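Local atomic coordinates of hypothetical protein (Parabacteroides merdae, PDB entry 4OO3), a protein that is of uncharacterised function but probably acts as an NAD(P)-dependent oxidoreductase, joining a Rossmann-type nucleotide-binding domain to a putative oxidoreductase C-terminal domain. Residues T264-D267 against A268-F272; Y391-H395 against E396-G400. All blocks are in the same frame, centred on the assembly; numbering follows the deposited sequence.

Contact 1: T264-D267 against A268-F272; sequences TGTD and AYPDF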
ATOM      1  N   THR A 264       9.615 -19.064   5.989  1.00 45.32           N
ATOM      2  CA  THR A 264      10.051 -18.395   7.232  1.00 45.84           C
ATOM      3  C   THR A 264      11.474 -18.729   7.662  1.00 45.28           C
ATOM      4  O   THR A 264      12.140 -17.893   8.253  1.00 43.31           O
ATOM      5  CB  THR A 264       9.127 -18.703   8.433  1.00 46.57           C
ATOM      6  OG1 THR A 264       9.345 -20.048   8.892  1.00 46.55           O
ATOM      7  CG2 THR A 264       7.650 -18.486   8.063  1.00 44.38           C
ATOM      8  N   GLY A 265      11.929 -19.949   7.388  1.00 47.95           N
ATOM      9  CA  GLY A 265      13.213 -20.431   7.897  1.00 49.36           C
ATOM     10  C   GLY A 265      13.049 -21.203   9.195  1.00 51.25           C
ATOM     11  O   GLY A 265      13.839 -22.090   9.493  1.00 55.34           O
ATOM     12  N   THR A 266      12.013 -20.870   9.964  1.00 52.76           N
ATOM     13  CA  THR A 266      11.735 -21.522  11.240  1.00 53.07           C
ATOM     14  C   THR A 266      11.095 -22.886  11.037  1.00 54.45           C
ATOM     15  O   THR A 266      10.407 -23.121  10.046  1.00 51.33           O
ATOM     16  CB  THR A 266      10.781 -20.661  12.092  1.00 53.53           C
ATOM     17  OG1 THR A 266      11.313 -19.340  12.205  1.00 51.65           O
ATOM     18  CG2 THR A 266      10.594 -21.239  13.493  1.00 54.08           C
ATOM     19  N   ASP A 267      11.315 -23.771  12.003  1.00 59.59           N
ATOM     20  CA  ASP A 267      10.723 -25.101  12.002  1.00 61.23           C
ATOM     21  C   ASP A 267       9.236 -25.026  12.380  1.00 58.57           C
ATOM     22  O   ASP A 267       8.835 -24.228  13.233  1.00 50.60           O
ATOM     23  CB  ASP A 267      11.486 -26.014  12.973  1.00 66.31           C
ATOM     24  CG  ASP A 267      11.827 -27.363  12.370  1.00 73.03           C
ATOM     25  OD1 ASP A 267      12.049 -27.446  11.137  1.00 72.32           O
ATOM     26  OD2 ASP A 267      11.889 -28.345  13.141  1.00 81.77           O
ATOM     27  N   ALA A 268       8.424 -25.860  11.737  1.00 61.78           N
ATOM     28  CA  ALA A 268       6.966 -25.804  11.880  1.00 61.28           C
ATOM     29  C   ALA A 268       6.504 -26.466  13.185  1.00 63.30           C
ATOM     30  O   ALA A 268       6.735 -27.664  13.353  1.00 64.76           O
ATOM     31  CB  ALA A 268       6.311 -26.496  10.694  1.00 63.11           C
ATOM     32  N   TYR A 269       5.842 -25.750  14.105  1.00 59.76           N
ATOM     33  CA  TYR A 269       5.448 -24.343  13.991  1.00 56.64           C
ATOM     34  C   TYR A 269       5.769 -23.621  15.300  1.00 57.28           C
ATOM     35  O   TYR A 269       5.845 -24.258  16.344  1.00 59.40           O
ATOM     36  CB  TYR A 269       3.938 -24.234  13.746  1.00 53.49           C
ATOM     37  CG  TYR A 269       3.458 -24.853  12.457  1.00 50.99           C
ATOM     38  CD1 TYR A 269       3.596 -24.181  11.251  1.00 50.54           C
ATOM     39  CD2 TYR A 269       2.850 -26.102  12.443  1.00 51.84           C
ATOM     40  CE1 TYR A 269       3.152 -24.735  10.063  1.00 51.68           C
ATOM     41  CE2 TYR A 269       2.403 -26.669  11.259  1.00 52.87           C
ATOM     42  CZ  TYR A 269       2.557 -25.983  10.069  1.00 52.36           C
ATOM     43  OH  TYR A 269       2.123 -26.530   8.880  1.00 51.35           O
ATOM     44  N   PRO A 270       5.949 -22.288  15.257  1.00 59.78           N
ATOM     45  CA  PRO A 270       6.056 -21.537  16.503  1.00 60.49           C
ATOM     46  C   PRO A 270       4.834 -21.702  17.386  1.00 60.54           C
ATOM     47  O   PRO A 270       3.746 -22.003  16.899  1.00 61.60           O
ATOM     48  CB  PRO A 270       6.166 -20.086  16.034  1.00 60.47           C
ATOM     49  CG  PRO A 270       6.817 -20.186  14.705  1.00 61.23           C
ATOM     50  CD  PRO A 270       6.300 -21.458  14.094  1.00 61.67           C
ATOM     51  N   ASP A 271       5.033 -21.486  18.676  1.00 61.87           N
ATOM     52  CA  ASP A 271       4.018 -21.733  19.681  1.00 61.80           C
ATOM     53  C   ASP A 271       2.764 -20.881  19.481  1.00 60.07           C
ATOM     54  O   ASP A 271       1.640 -21.365  19.634  1.00 62.06           O
ATOM     55  CB  ASP A 271       4.610 -21.444  21.053  1.00 65.24           C
ATOM     56  CG  ASP A 271       3.798 -22.032  22.161  1.00 63.48           C
ATOM     57  OD1 ASP A 271       3.598 -23.266  22.157  1.00 63.06           O
ATOM     58  OD2 ASP A 271       3.371 -21.258  23.040  1.00 61.33           O
ATOM     59  N   PHE A 272       2.975 -19.617  19.131  1.00 55.15           N
ATOM     60  CA  PHE A 272       1.890 -18.650  18.972  1.00 54.67           C
ATOM     61  C   PHE A 272       1.039 -18.842  17.709  1.00 52.75           C
ATOM     62  O   PHE A 272       0.058 -18.126  17.520  1.00 50.12           O
ATOM     63  CB  PHE A 272       2.448 -17.220  19.003  1.00 54.91           C
ATOM     64  CG  PHE A 272       3.378 -16.899  17.864  1.00 55.19           C
ATOM     65  CD1 PHE A 272       2.883 -16.379  16.674  1.00 51.15           C
ATOM     66  CD2 PHE A 272       4.748 -17.107  17.985  1.00 53.71           C
ATOM     67  CE1 PHE A 272       3.733 -16.086  15.623  1.00 50.37           C
ATOM     68  CE2 PHE A 272       5.604 -16.813  16.935  1.00 53.38           C
ATOM     69  CZ  PHE A 272       5.095 -16.302  15.752  1.00 49.74           C
TER
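Thr266 and Pro270 touch across a bend of five residues, where methyl CG2 of Thr266 points at CG of the Pro270 ring, 4.1 Å away, in a small apolar contact. The threonine is turned so that CG2 lies opposite its own backbone N while OG1 stays beside that N (chi1 -53°), which sends the methyl, not the hydroxyl, to the proline. Asp267 O lies 3.9 Å from CD of Pro270, a van der Waals approach. No hydrogen bond crosses between 264-267 and 268-272; the polar ties lie within 264-267 and outside the two segments.

A notable backbone feature is the cis peptide between Ala268 and Tyr269, unusual because the residue whose nitrogen it uses is tyrosine, not proline. Across it the two side chains lie one on the other: CB of Ala268 sits 3.5 Å above the plane of the Tyr269 ring, over its centre. Phe260 then meets the same tyrosine edge-to-face, and the phenol OH of Tyr269 hydrogen-bonds to the carbonyl O of Asp280, which ties the buried ring at its far end. Val204 touches both Thr266 and Pro270 and so backs their contact.

Farther up the chain, Thr264 closes the end of helix 257-264 with an ST turn. Its OG1 accepts from Thr266 N at 3.0 Å, with an N-H...O angle of 135°, and also bonds to Phe260 O in the preceding helical turn. Between the two threonines, Gly265 takes a positive phi (94°) at which a side chain would press on the carbonyl before it. The result is a helix C-terminus ended by glycine with an ST turn, leading out of helix 257-264 into a loop that contains a non-proline cis peptide.

Contact 2: Y391-H395 against E396-G400; sequences YRVGH and EAHFG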
ATOM      1  N   TYR A 391       8.654   4.518 -18.187  1.00 41.88           N
ATOM      2  CA  TYR A 391       7.704   4.719 -17.090  1.00 39.80           C
ATOM      3  C   TYR A 391       7.609   3.532 -16.115  1.00 38.83           C
ATOM      4  O   TYR A 391       7.020   3.671 -15.043  1.00 37.21           O
ATOM      5  CB  TYR A 391       6.310   5.015 -17.630  1.00 40.02           C
ATOM      6  CG  TYR A 391       6.181   6.340 -18.337  1.00 41.78           C
ATOM      7  CD1 TYR A 391       6.043   7.524 -17.619  1.00 40.78           C
ATOM      8  CD2 TYR A 391       6.176   6.411 -19.729  1.00 42.69           C
ATOM      9  CE1 TYR A 391       5.910   8.742 -18.267  1.00 41.21           C
ATOM     10  CE2 TYR A 391       6.042   7.624 -20.384  1.00 43.17           C
ATOM     11  CZ  TYR A 391       5.910   8.786 -19.648  1.00 41.84           C
ATOM     12  OH  TYR A 391       5.787   9.994 -20.295  1.00 43.82           O
ATOM     13  N   ARG A 392       8.168   2.378 -16.481  1.00 37.78           N
ATOM     14  CA  ARG A 392       8.139   1.194 -15.617  1.00 36.91           C
ATOM     15  C   ARG A 392       9.258   1.282 -14.593  1.00 36.76           C
ATOM     16  O   ARG A 392      10.175   0.471 -14.584  1.00 38.00           O
ATOM     17  CB  ARG A 392       8.272  -0.091 -16.442  1.00 38.08           C
ATOM     18  CG  ARG A 392       7.246  -0.233 -17.556  1.00 38.95           C
ATOM     19  CD  ARG A 392       5.827  -0.318 -17.019  1.00 37.85           C
ATOM     20  NE  ARG A 392       4.863  -0.514 -18.096  1.00 38.79           N
ATOM     21  CZ  ARG A 392       3.622  -0.962 -17.938  1.00 38.97           C
ATOM     22  NH1 ARG A 392       3.156  -1.285 -16.730  1.00 38.32           N
ATOM     23  NH2 ARG A 392       2.838  -1.099 -19.004  1.00 40.23           N
ATOM     24  N   VAL A 393       9.154   2.267 -13.714  1.00 37.13           N
ATOM     25  CA  VAL A 393      10.228   2.589 -12.785  1.00 37.25           C
ATOM     26  C   VAL A 393      10.358   1.609 -11.627  1.00 36.61           C
ATOM     27  O   VAL A 393      11.393   1.588 -10.970  1.00 38.97           O
ATOM     28  CB  VAL A 393      10.093   4.025 -12.224  1.00 37.30           C
ATOM     29  CG1 VAL A 393      10.344   5.049 -13.327  1.00 39.87           C
ATOM     30  CG2 VAL A 393       8.735   4.252 -11.562  1.00 35.12           C
ATOM     31  N   GLY A 394       9.315   0.820 -11.366  1.00 34.24           N
ATOM     32  CA  GLY A 394       9.383  -0.245 -10.354  1.00 33.79           C
ATOM     33  C   GLY A 394       9.005   0.182  -8.945  1.00 33.13           C
ATOM     34  O   GLY A 394       8.892   1.377  -8.637  1.00 31.09           O
ATOM     35  N   HIS A 395       8.833  -0.809  -8.078  1.00 33.01           N
ATOM     36  CA  HIS A 395       8.327  -0.582  -6.719  1.00 33.46           C
ATOM     37  C   HIS A 395       9.167   0.358  -5.845  1.00 33.52           C
ATOM     38  O   HIS A 395       8.628   1.238  -5.169  1.00 32.24           O
ATOM     39  CB  HIS A 395       8.173  -1.910  -5.982  1.00 33.12           C
ATOM     40  CG  HIS A 395       7.716  -1.745  -4.571  1.00 33.75           C
ATOM     41  ND1 HIS A 395       6.463  -1.273  -4.252  1.00 33.08           N
ATOM     42  CD2 HIS A 395       8.356  -1.943  -3.397  1.00 34.93           C
ATOM     43  CE1 HIS A 395       6.343  -1.202  -2.940  1.00 32.49           C
ATOM     44  NE2 HIS A 395       7.474  -1.611  -2.398  1.00 36.03           N
ATOM     45  N   GLU A 396      10.479   0.154  -5.833  1.00 32.36           N
ATOM     46  CA  GLU A 396      11.355   0.950  -4.980  1.00 33.26           C
ATOM     47  C   GLU A 396      11.310   2.428  -5.347  1.00 32.16           C
ATOM     48  O   GLU A 396      11.271   3.284  -4.465  1.00 32.56           O
ATOM     49  CB  GLU A 396      12.782   0.421  -5.035  1.00 35.09           C
ATOM     50  CG  GLU A 396      12.896  -0.971  -4.443  1.00 37.34           C
ATOM     51  CD  GLU A 396      14.325  -1.418  -4.265  1.00 40.57           C
ATOM     52  OE1 GLU A 396      15.227  -0.812  -4.872  1.00 41.29           O
ATOM     53  OE2 GLU A 396      14.537  -2.387  -3.511  1.00 46.06           O
ATOM     54  N   ALA A 397      11.293   2.720  -6.643  1.00 30.82           N
ATOM     55  CA  ALA A 397      11.119   4.090  -7.124  1.00 31.95           C
ATOM     56  C   ALA A 397       9.767   4.660  -6.690  1.00 30.93           C
ATOM     57  O   ALA A 397       9.678   5.829  -6.325  1.00 29.66           O
ATOM     58  CB  ALA A 397      11.247   4.139  -8.638  1.00 34.45           C
ATOM     59  N   HIS A 398       8.723   3.831  -6.709  1.00 29.69           N
ATOM     60  CA  HIS A 398       7.407   4.268  -6.228  1.00 29.00           C
ATOM     61  C   HIS A 398       7.458   4.619  -4.744  1.00 27.40           C
ATOM     62  O   HIS A 398       6.814   5.570  -4.308  1.00 24.81           O
ATOM     63  CB  HIS A 398       6.315   3.213  -6.454  1.00 27.67           C
ATOM     64  CG  HIS A 398       6.099   2.865  -7.891  1.00 30.16           C
ATOM     65  ND1 HIS A 398       5.781   1.590  -8.309  1.00 29.81           N
ATOM     66  CD2 HIS A 398       6.169   3.621  -9.013  1.00 31.47           C
ATOM     67  CE1 HIS A 398       5.666   1.575  -9.624  1.00 30.66           C
ATOM     68  NE2 HIS A 398       5.893   2.796 -10.076  1.00 32.37           N
ATOM     69  N   PHE A 399       8.207   3.827  -3.982  1.00 27.71           N
ATOM     70  CA  PHE A 399       8.351   4.023  -2.541  1.00 27.60           C
ATOM     71  C   PHE A 399       9.144   5.297  -2.244  1.00 28.23           C
ATOM     72  O   PHE A 399       8.792   6.060  -1.343  1.00 29.27           O
ATOM     73  CB  PHE A 399       9.047   2.801  -1.937  1.00 29.35           C
ATOM     74  CG  PHE A 399       9.010   2.743  -0.437  1.00 28.93           C
ATOM     75  CD1 PHE A 399       9.937   3.443   0.321  1.00 28.10           C
ATOM     76  CD2 PHE A 399       8.077   1.948   0.213  1.00 28.22           C
ATOM     77  CE1 PHE A 399       9.913   3.379   1.703  1.00 28.60           C
ATOM     78  CE2 PHE A 399       8.050   1.883   1.596  1.00 29.00           C
ATOM     79  CZ  PHE A 399       8.970   2.596   2.340  1.00 27.71           C
ATOM     80  N   GLY A 400      10.218   5.511  -3.003  1.00 28.28           N
ATOM     81  CA  GLY A 400      11.038   6.716  -2.885  1.00 27.70           C
ATOM     82  C   GLY A 400      10.263   7.994  -3.155  1.00 29.26           C
ATOM     83  O   GLY A 400      10.494   9.004  -2.498  1.00 27.71           O
TER
HETATM   84  O   HOH W   1       5.240   2.832 -12.877  1.00 31.54           O
HETATM   85  O   HOH W   2      12.210   0.660  -8.674  1.00 33.71           O
HETATM   86  O   HOH W   3       4.929   0.003  -6.401  1.00 35.79           O
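A helix N-terminus with Gly394 at the N-cap position is what 391-395 makes with 396-400: a local contact where the loop after strand 382-386 runs into helix 395-412. The first helical bonds are His398 N to Gly394 O, 3.1 Å, and Phe399 N to His395 O, 2.9 Å. Both donors approach in the carbonyl plane, with C=O...N angles near 156° and 159°.

His398 does more than donate its backbone N-H. With CG swung opposite its carbonyl carbon (chi1 -61°), its imidazole folds back toward the N-terminus, and Gly394 O lies against one face of the ring, near its centre. The same oxygen accepts the His398 amide and touches the ring face, about 3.1 Å from its plane, without a hydrogen bond to ND1. Val393, just before the cap, passes obliquely beside this imidazole, its CG2 3.5 Å from NE2 of His398, while its CB packs on the methyl of Ala397.

Outside the turn, NE2 of His395 bonds to NE2 of His23, and Glu396 forms a salt bridge with Lys29, so the helix start faces the beginning of the Rossmann-type domain, against helix 22-26. One water accepts a hydrogen bond from Ala397 N and donates to Val393 O, bridging the first turn. Two others lie in the plane of the His398 ring, at its edge: one is 2.6 Å from ND1 and also binds ND1 of His395, and another is 2.9 Å from NE2 and donates to Tyr391 O.

In the fold
Contact 1 precedes contact 2 along the chain, and their centres lie 33 Å apart, with nearest atoms about 19 Å from each other and no touch. Both lie in the putative oxidoreductase C-terminal domain, next in the chain to strands of its mixed sheet: 264-272 opens the loop between helix 257-264 and strand 282-294, whereas 391-400 takes the loop after strand 382-386 into helix 395-412. One therefore ends a helix and the other begins one. Contact 1 is a surface feature, 27 Å from the chain centre; contact 2, at 13 Å, is partly buried and meets the N-terminal Rossmann-type portion, consistent with a place in the interface between domains.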